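Local coordinates for secreted protein (Streptomyces lividans TK24, PDB 5LXZ) that probably works as a secreted copper-radical oxidase related to galactose oxidase, at residues Gln56-Arg60 with Lys71-Asp77. The protein carries 1 engineered substitution. Sequence-based numbering, arbitrary orientation.
Sequences QYDTR and KVPTPSD
Arg60 and Lys71 make an antiparallel, non-hydrogen-bonded pair at the outer edge of an antiparallel blade sheet of the galactose oxidase-like beta-propeller, where strand 69-71, its outermost strand, begins to part from strand 58-62. Their side chains lie side by side on the same face of the sheet, with CG of Lys71 passing over one face of the guanidinium, 3.5 Å from NH1 of Arg60. The Arg60 chain is bent (chi2 -70°), which turns its NH1 and NH2 back onto a single oxygen, OD1 of Asp58, in an end-on salt bridge; a water also joins that oxygen to NZ of Lys71, which probably eases the closeness of the two positive groups. NE and NH2 of Arg60 further bond the backbone oxygens of Tyr24 and Arg25. A leucine here would probably leave the Asp58 carboxylate without its direct salt bridge, with the water-bridged Lys71 as its nearest remaining positive charge across the contact, and the carbonyls of Tyr24 and Arg25 without these donors.

In this propeller the chain leaves the edge strand here and runs on as the loop to strand 81-85 of the next sheet. Thr59 O, which takes Val72 N at 3.0 Å, also accepts Arg60 NH1 from the opposite face of its plane; beyond that backbone bond, water takes over. One molecule links Thr59 N to Val72 O, and another joins Tyr57 O to Thr74 N. Between them, OG1 of Thr59 lies 2.7 Å from OG1 of Thr74, which itself donates to Val72 O, while Tyr236 OH also bonds the Thr59 hydroxyl.

Farther along, the Tyr57 ring lies over the Ser76-Asp77 peptide, Asp77 N standing 3.7 Å above the ring centre. CE1 of Tyr57 touches CB of Asp77 at 3.5 Å, and OD2 of Asp77 is bonded to Ser45 OG.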
ATOM      1  N   GLN A  56     -16.111  15.460   5.585  1.00 12.52           N
ATOM      2  CA  GLN A  56     -15.142  16.392   5.049  1.00 12.53           C
ATOM      3  C   GLN A  56     -13.990  15.588   4.400  1.00 11.48           C
ATOM      4  O   GLN A  56     -13.240  14.927   5.109  1.00 11.69           O
ATOM      5  CB  GLN A  56     -14.598  17.262   6.191  1.00 14.50           C
ATOM      6  CG  GLN A  56     -13.470  18.189   5.778  1.00 16.28           C
ATOM      7  CD  GLN A  56     -13.879  19.109   4.658  1.00 18.17           C
ATOM      8  OE1 GLN A  56     -14.968  19.707   4.699  1.00 19.31           O
ATOM      9  NE2 GLN A  56     -13.025  19.241   3.638  1.00 19.42           N
ATOM     10  N   TYR A  57     -13.912  15.646   3.077  1.00 11.25           N
ATOM     11  CA  TYR A  57     -12.988  14.803   2.307  1.00 10.70           C
ATOM     12  C   TYR A  57     -12.119  15.686   1.456  1.00 10.87           C
ATOM     13  O   TYR A  57     -12.600  16.622   0.822  1.00 11.73           O
ATOM     14  CB  TYR A  57     -13.752  13.867   1.372  1.00 10.48           C
ATOM     15  CG  TYR A  57     -14.826  13.066   2.037  1.00 10.16           C
ATOM     16  CD1 TYR A  57     -14.648  12.481   3.274  1.00 10.64           C
ATOM     17  CD2 TYR A  57     -16.060  12.936   1.406  1.00 10.55           C
ATOM     18  CE1 TYR A  57     -15.676  11.780   3.876  1.00 10.81           C
ATOM     19  CE2 TYR A  57     -17.052  12.199   1.974  1.00 10.66           C
ATOM     20  CZ  TYR A  57     -16.873  11.621   3.196  1.00 11.21           C
ATOM     21  OH  TYR A  57     -17.861  10.875   3.817  1.00 13.12           O
ATOM     22  N   ASP A  58     -10.814  15.425   1.459  1.00 10.27           N
ATOM     23  CA  ASP A  58      -9.881  16.308   0.826  1.00 10.35           C
ATOM     24  C   ASP A  58      -8.937  15.591  -0.165  1.00  9.59           C
ATOM     25  O   ASP A  58      -8.454  14.484   0.101  1.00  9.06           O
ATOM     26  CB  ASP A  58      -9.026  16.997   1.912  1.00 11.38           C
ATOM     27  CG  ASP A  58      -9.778  18.144   2.598  1.00 13.46           C
ATOM     28  OD1 ASP A  58      -9.799  19.262   2.050  1.00 14.97           O
ATOM     29  OD2 ASP A  58     -10.330  17.917   3.666  1.00 15.17           O
ATOM     30  N   THR A  59      -8.684  16.264  -1.262  1.00  9.35           N
ATOM     31  CA  THR A  59      -7.688  15.921  -2.254  1.00  9.56           C
ATOM     32  C   THR A  59      -6.997  17.194  -2.684  1.00  9.70           C
ATOM     33  O   THR A  59      -7.626  18.265  -2.741  1.00  9.46           O
ATOM     34  CB  THR A  59      -8.356  15.270  -3.490  1.00 10.03           C
ATOM     35  OG1 THR A  59      -8.988  14.067  -3.075  1.00 10.06           O
ATOM     36  CG2 THR A  59      -7.359  14.969  -4.610  1.00 10.46           C
ATOM     37  N   ARG A  60      -5.698  17.090  -2.985  1.00  9.34           N
ATOM     38  CA  ARG A  60      -4.950  18.141  -3.645  1.00  9.37           C
ATOM     39  C   ARG A  60      -4.301  17.688  -4.922  1.00 10.16           C
ATOM     40  O   ARG A  60      -3.989  16.519  -5.083  1.00  9.15           O
ATOM     41  CB  ARG A  60      -3.867  18.705  -2.731  1.00  9.22           C
ATOM     42  CG  ARG A  60      -4.326  19.097  -1.332  1.00  9.48           C
ATOM     43  CD  ARG A  60      -5.219  20.312  -1.341  1.00 10.16           C
ATOM     44  NE  ARG A  60      -5.674  20.551   0.031  1.00 10.61           N
ATOM     45  CZ  ARG A  60      -6.869  20.273   0.552  1.00 10.99           C
ATOM     46  NH1 ARG A  60      -7.862  19.788  -0.169  1.00 11.18           N
ATOM     47  NH2 ARG A  60      -7.096  20.518   1.842  1.00 12.00           N
ATOM     48  N   LYS A  71      -7.121  22.509  -4.480  1.00 14.30           N
ATOM     49  CA  LYS A  71      -8.055  21.546  -3.960  1.00 14.78           C
ATOM     50  C   LYS A  71      -8.830  20.930  -5.097  1.00 14.51           C
ATOM     51  O   LYS A  71      -9.118  21.584  -6.101  1.00 17.44           O
ATOM     52  CB  LYS A  71      -9.015  22.183  -2.964  1.00 15.88           C
ATOM     53  CG  LYS A  71      -8.331  22.879  -1.817  1.00 16.61           C
ATOM     54  CD  LYS A  71      -9.307  23.106  -0.681  1.00 18.11           C
ATOM     55  CE  LYS A  71      -8.588  23.702   0.497  1.00 20.52           C
ATOM     56  NZ  LYS A  71      -9.529  24.022   1.591  1.00 22.75           N
ATOM     57  N   VAL A  72      -9.153  19.644  -4.926  1.00 13.26           N
ATOM     58  CA  VAL A  72     -10.017  18.901  -5.827  1.00 13.13           C
ATOM     59  C   VAL A  72     -11.251  18.392  -5.074  1.00 12.30           C
ATOM     60  O   VAL A  72     -11.143  17.769  -4.045  1.00 11.95           O
ATOM     61  CB  VAL A  72      -9.269  17.686  -6.423  1.00 13.63           C
ATOM     62  CG1 VAL A  72     -10.205  16.871  -7.301  1.00 14.33           C
ATOM     63  CG2 VAL A  72      -8.101  18.160  -7.249  1.00 14.49           C
ATOM     64  N   PRO A  73     -12.470  18.643  -5.597  1.00 13.19           N
ATOM     65  CA  PRO A  73     -13.650  18.091  -4.947  1.00 13.70           C
ATOM     66  C   PRO A  73     -13.579  16.565  -4.827  1.00 13.13           C
ATOM     67  O   PRO A  73     -13.258  15.889  -5.826  1.00 14.15           O
ATOM     68  CB  PRO A  73     -14.804  18.482  -5.886  1.00 14.42           C
ATOM     69  CG  PRO A  73     -14.281  19.575  -6.723  1.00 14.64           C
ATOM     70  CD  PRO A  73     -12.796  19.409  -6.809  1.00 14.46           C
ATOM     71  N   THR A  74     -13.799  16.080  -3.619  1.00 12.15           N
ATOM     72  CA  THR A  74     -13.621  14.674  -3.280  1.00 12.59           C
ATOM     73  C   THR A  74     -14.975  14.098  -2.918  1.00 13.86           C
ATOM     74  O   THR A  74     -15.528  14.434  -1.867  1.00 13.55           O
ATOM     75  CB  THR A  74     -12.587  14.530  -2.175  1.00 12.43           C
ATOM     76  OG1 THR A  74     -11.414  15.208  -2.633  1.00 12.25           O
ATOM     77  CG2 THR A  74     -12.276  13.065  -1.905  1.00 12.16           C
ATOM     78  N   PRO A  75     -15.511  13.204  -3.763  1.00 15.27           N
ATOM     79  CA  PRO A  75     -16.910  12.785  -3.625  1.00 15.96           C
ATOM     80  C   PRO A  75     -17.217  11.763  -2.534  1.00 15.88           C
ATOM     81  O   PRO A  75     -18.386  11.624  -2.110  1.00 18.68           O
ATOM     82  CB  PRO A  75     -17.202  12.196  -5.015  1.00 17.30           C
ATOM     83  CG  PRO A  75     -15.886  11.620  -5.426  1.00 18.21           C
ATOM     84  CD  PRO A  75     -14.909  12.678  -5.002  1.00 17.04           C
ATOM     85  N   SER A  76     -16.203  11.029  -2.075  1.00 14.23           N
ATOM     86  CA  SER A  76     -16.375   9.957  -1.094  1.00 13.20           C
ATOM     87  C   SER A  76     -15.140   9.936  -0.214  1.00 12.24           C
ATOM     88  O   SER A  76     -14.160  10.585  -0.535  1.00 12.04           O
ATOM     89  CB  SER A  76     -16.484   8.572  -1.782  1.00 15.15           C
ATOM     90  OG  SER A  76     -17.627   8.551  -2.583  1.00 18.51           O
ATOM     91  N   ASP A  77     -15.199   9.153   0.848  1.00 11.76           N
ATOM     92  CA  ASP A  77     -14.055   9.039   1.743  1.00 11.86           C
ATOM     93  C   ASP A  77     -13.017   8.083   1.145  1.00 12.35           C
ATOM     94  O   ASP A  77     -13.003   6.899   1.482  1.00 12.93           O
ATOM     95  CB  ASP A  77     -14.422   8.603   3.153  1.00 11.26           C
ATOM     96  CG  ASP A  77     -13.364   8.990   4.144  1.00 11.77           C
ATOM     97  OD1 ASP A  77     -12.276   9.385   3.674  1.00 12.07           O
ATOM     98  OD2 ASP A  77     -13.598   8.944   5.375  1.00 12.60           O
TER
HETATM   99  O   HOH W   1     -14.150  17.727  -1.307  1.00 22.54           O
HETATM  100  O   HOH W   2     -10.684  21.687   2.490  1.00 30.43           O
HETATM  101  O   HOH W   3     -10.408  18.761  -1.549  1.00 12.66           O